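Local atomic coordinates of MarR family transcriptional regulator (Staphylococcus epidermidis, PDB entry 5HLI), a protein that probably binds DNA as a dimeric MarR-family transcription regulator that senses redox state. Residues 44-47 and 48-52; 65-69 and 70-74. The protein carries 1 engineered substitution. All blocks are in the same frame, centred on the assembly; numbering follows the deposited sequence.

Interaction 1: 44-47 and 48-52; sequences YLVL and LTLWE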
# COMPACT_ATOMS: atom_id res chain seq x y z
N TYR A 44 -3.95 -0.82 -15.97
CA TYR A 44 -4.13 0.59 -15.65
C TYR A 44 -2.87 1.39 -15.95
O TYR A 44 -2.95 2.52 -16.45
CB TYR A 44 -4.53 0.72 -14.18
CG TYR A 44 -4.88 2.11 -13.69
CD1 TYR A 44 -5.70 2.95 -14.43
CD2 TYR A 44 -4.42 2.55 -12.46
CE1 TYR A 44 -6.03 4.21 -13.97
CE2 TYR A 44 -4.74 3.81 -11.99
CZ TYR A 44 -5.55 4.63 -12.74
OH TYR A 44 -5.86 5.88 -12.26
N LEU A 45 -1.70 0.82 -15.67
CA LEU A 45 -0.45 1.50 -15.98
C LEU A 45 -0.30 1.72 -17.48
O LEU A 45 0.16 2.78 -17.91
CB LEU A 45 0.74 0.71 -15.44
CG LEU A 45 0.92 0.63 -13.92
CD1 LEU A 45 2.17 -0.16 -13.58
CD2 LEU A 45 0.98 2.02 -13.31
N VAL A 46 -0.67 0.72 -18.28
CA VAL A 46 -0.60 0.86 -19.74
C VAL A 46 -1.56 1.94 -20.22
O VAL A 46 -1.21 2.76 -21.08
CB VAL A 46 -0.87 -0.49 -20.42
CG1 VAL A 46 -1.01 -0.32 -21.93
CG2 VAL A 46 0.23 -1.50 -20.09
N LEU A 47 -2.78 1.94 -19.69
CA LEU A 47 -3.75 2.96 -20.08
C LEU A 47 -3.26 4.35 -19.69
O LEU A 47 -3.47 5.32 -20.43
CB LEU A 47 -5.10 2.66 -19.44
CG LEU A 47 -5.80 1.38 -19.92
CD1 LEU A 47 -7.01 1.08 -19.06
CD2 LEU A 47 -6.20 1.50 -21.39
N LEU A 48 -2.60 4.47 -18.54
CA LEU A 48 -2.15 5.78 -18.07
C LEU A 48 -1.10 6.38 -19.01
O LEU A 48 -1.13 7.59 -19.27
CB LEU A 48 -1.60 5.66 -16.65
CG LEU A 48 -2.67 5.54 -15.56
CD1 LEU A 48 -2.05 5.22 -14.21
CD2 LEU A 48 -3.49 6.82 -15.48
N THR A 49 -0.18 5.57 -19.53
CA THR A 49 0.80 6.12 -20.45
C THR A 49 0.17 6.40 -21.81
O THR A 49 0.53 7.38 -22.48
CB THR A 49 2.02 5.21 -20.58
OG1 THR A 49 3.01 5.85 -21.40
CG2 THR A 49 1.67 3.86 -21.21
N LEU A 50 -0.79 5.57 -22.24
CA LEU A 50 -1.48 5.84 -23.50
C LEU A 50 -2.29 7.12 -23.42
O LEU A 50 -2.39 7.86 -24.40
CB LEU A 50 -2.37 4.65 -23.87
CG LEU A 50 -1.66 3.40 -24.36
CD1 LEU A 50 -2.64 2.25 -24.51
CD2 LEU A 50 -0.97 3.67 -25.69
N TRP A 51 -2.88 7.40 -22.25
CA TRP A 51 -3.62 8.65 -22.08
C TRP A 51 -2.71 9.87 -22.06
O TRP A 51 -3.19 10.99 -22.21
CB TRP A 51 -4.46 8.58 -20.81
CG TRP A 51 -5.65 7.67 -20.94
CD1 TRP A 51 -6.36 7.40 -22.08
CD2 TRP A 51 -6.26 6.89 -19.90
NE1 TRP A 51 -7.37 6.52 -21.81
CE2 TRP A 51 -7.33 6.19 -20.48
CE3 TRP A 51 -6.00 6.72 -18.53
CZ2 TRP A 51 -8.15 5.33 -19.75
CZ3 TRP A 51 -6.81 5.87 -17.81
CH2 TRP A 51 -7.87 5.18 -18.41
N GLU A 52 -1.40 9.67 -21.86
CA GLU A 52 -0.42 10.74 -21.98
C GLU A 52 0.13 10.86 -23.40
O GLU A 52 0.30 11.98 -23.90
CB GLU A 52 0.73 10.53 -21.00
CG GLU A 52 0.32 10.60 -19.54
CD GLU A 52 -0.19 11.97 -19.14
OE1 GLU A 52 0.60 12.94 -19.20
OE2 GLU A 52 -1.38 12.08 -18.77
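Leu48 lays its CD1 methyl over the face of the Tyr44 ring, one turn earlier in the same helix. CD1 stands 3.8 Å from the centroid of the Tyr44 ring and 12° off its normal, a CH-pi contact. With CG of Tyr44 anti to the backbone N (chi1 -175°), the ring swings toward the later turn and meets Leu48.

The Trp51 ring lies back over the turn before, and Leu47 CB sits 3.9 Å from the centroid of its six-membered ring, again over the face. Leu47 O lies over the same indole, near CG and CD2, and also accepts the N-H of Trp51 at an N-to-O distance of 2.8 Å. Tyr44 CE1 comes to the edge of the indole, 4.3 Å from Trp51 CZ3. Val46 and Leu50 run side by side, pointing the same way. These i to i+4 pairs, each with its backbone hydrogen bond, are those of an alpha helix.

Several elements pack round helix 41-52. Tyr44 and Trp51 pack on helix 103-117, and Trp51 NE1 hydrogen-bonds to Gly105 O. Leu50 meets strand 97-101, while Val46 packs on helices 58-65 and 69-81. Phe17 of the second subunit packs against Tyr44, Leu45 and Leu48.

Interaction 2: 65-69 and 70-74; sequences LDLSS and NTLTP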
# COMPACT_ATOMS: atom_id res chain seq x y z
N LEU A 65 7.05 2.23 -18.72
CA LEU A 65 6.71 1.47 -17.52
C LEU A 65 7.86 0.65 -16.98
O LEU A 65 7.73 0.06 -15.90
CB LEU A 65 5.52 0.54 -17.81
CG LEU A 65 4.28 1.18 -18.44
CD1 LEU A 65 3.14 0.17 -18.53
CD2 LEU A 65 3.86 2.42 -17.68
N ASP A 66 8.99 0.61 -17.69
CA ASP A 66 10.10 -0.29 -17.37
C ASP A 66 9.61 -1.73 -17.21
O ASP A 66 9.82 -2.38 -16.19
CB ASP A 66 10.86 0.17 -16.12
CG ASP A 66 12.19 -0.54 -15.96
OD1 ASP A 66 12.71 -1.06 -16.98
OD2 ASP A 66 12.72 -0.59 -14.83
N LEU A 67 8.92 -2.20 -18.24
CA LEU A 67 8.47 -3.58 -18.33
C LEU A 67 8.95 -4.17 -19.65
O LEU A 67 9.07 -3.46 -20.65
CB LEU A 67 6.94 -3.70 -18.22
CG LEU A 67 6.28 -3.19 -16.93
CD1 LEU A 67 4.75 -3.22 -17.06
CD2 LEU A 67 6.72 -4.01 -15.73
N SER A 68 9.21 -5.47 -19.65
CA SER A 68 9.69 -6.12 -20.86
C SER A 68 8.55 -6.27 -21.86
O SER A 68 7.36 -6.18 -21.52
CB SER A 68 10.28 -7.49 -20.54
OG SER A 68 9.27 -8.38 -20.10
N SER A 69 8.91 -6.51 -23.12
CA SER A 69 7.89 -6.75 -24.13
C SER A 69 7.18 -8.08 -23.89
O SER A 69 5.98 -8.19 -24.18
CB SER A 69 8.51 -6.72 -25.53
OG SER A 69 9.46 -7.76 -25.71
N ASN A 70 7.88 -9.08 -23.35
CA ASN A 70 7.22 -10.33 -23.00
C ASN A 70 6.16 -10.13 -21.93
O ASN A 70 5.08 -10.72 -22.00
CB ASN A 70 8.24 -11.37 -22.54
CG ASN A 70 8.92 -12.08 -23.70
OD1 ASN A 70 8.43 -12.05 -24.83
ND2 ASN A 70 10.04 -12.74 -23.42
N THR A 71 6.46 -9.30 -20.92
CA THR A 71 5.47 -9.01 -19.89
C THR A 71 4.28 -8.26 -20.47
O THR A 71 3.12 -8.56 -20.14
CB THR A 71 6.11 -8.20 -18.76
OG1 THR A 71 7.21 -8.93 -18.20
CG2 THR A 71 5.10 -7.91 -17.66
N LEU A 72 4.53 -7.31 -21.37
CA LEU A 72 3.47 -6.47 -21.91
C LEU A 72 2.62 -7.19 -22.96
O LEU A 72 1.49 -6.77 -23.19
CB LEU A 72 4.06 -5.21 -22.53
CG LEU A 72 4.61 -4.16 -21.57
CD1 LEU A 72 5.40 -3.14 -22.35
CD2 LEU A 72 3.48 -3.50 -20.81
N THR A 73 3.16 -8.23 -23.59
CA THR A 73 2.44 -8.87 -24.69
C THR A 73 1.06 -9.39 -24.29
O THR A 73 0.08 -9.03 -24.96
CB THR A 73 3.31 -9.99 -25.30
OG1 THR A 73 4.41 -9.40 -26.00
CG2 THR A 73 2.50 -10.85 -26.26
N PRO A 74 0.89 -10.18 -23.23
CA PRO A 74 -0.47 -10.61 -22.87
C PRO A 74 -1.34 -9.47 -22.36
O PRO A 74 -2.56 -9.51 -22.53
CB PRO A 74 -0.24 -11.67 -21.79
CG PRO A 74 1.07 -11.31 -21.19
CD PRO A 74 1.89 -10.79 -22.32
O HOH W 1 8.80 -6.94 -17.10
O HOH W 2 8.07 -9.97 -26.59
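Leu72 reaches back across the turn to Leu67, and its side chain passes close to Ser68 O on the way. Its CB is 3.6 Å from Ser68 O. CG comes closer, 3.4 Å from Ser68 O, and also approaches CB of Leu67. From there the two methyls part. CD1 stays near Ser68 O, while CD2 meets CD1 of Leu67 at 4.0 Å and, a little further off, CD1 of Leu65. Leu67 and Leu72 cross at about a right angle. The backbone N of Leu72 hydrogen-bonds to the same Ser68 O.

Ser68 holds the N-cap position. With chi1 at 68°, its OG lies between its own backbone N and carbonyl carbon. There it forms a hydrogen bond with Thr71 OG1, at an OG-to-OG1 distance of 2.9 Å. A water joins Thr71 OG1 to the backbone N of Ser68. Thr71 is thus tied to the cap residue directly and through water.

One residue on, Ser69 O accepts the hydroxyl of Thr73, 2.7 Å from OG1, from above the carbonyl plane. The backbone N of Thr73 adds a weak bond to the same oxygen. A second water links Ser69 OG to Asn70 OD1.

Asp66, with positive phi, is where the chain leaves the preceding helix. This is the turn of the winged helix-turn-helix by which MarR regulators bind DNA, and the second helix is probably the recognition helix. Leu72 packs on Leu58 and Ile61 of helix 58-65. Leu65 and Leu72 both pack on helix 41-52, so the start of helix 69-81 rests on both earlier helices.

How the interactions relate
Interaction 1 comes first along the chain, within helix 41-52. Interaction 2 follows, spanning the turn between helices 58-65 and 69-81. Their centres are 13 Å apart, yet the two touch. Val46 CG2 lies 3.7 Å from Leu65 CD1 and 3.9 Å from Leu72 CD2, and Leu45 O packs on Leu65 CD2. Residues 44-52 occupy a partly buried helix. Residues 65-74 are nearer the surface and belong to the winged helix-turn-helix. Apolar contacts therefore connect a helix that also touches the second subunit with the probable DNA-reading helix, all within one SarA/Rot family region.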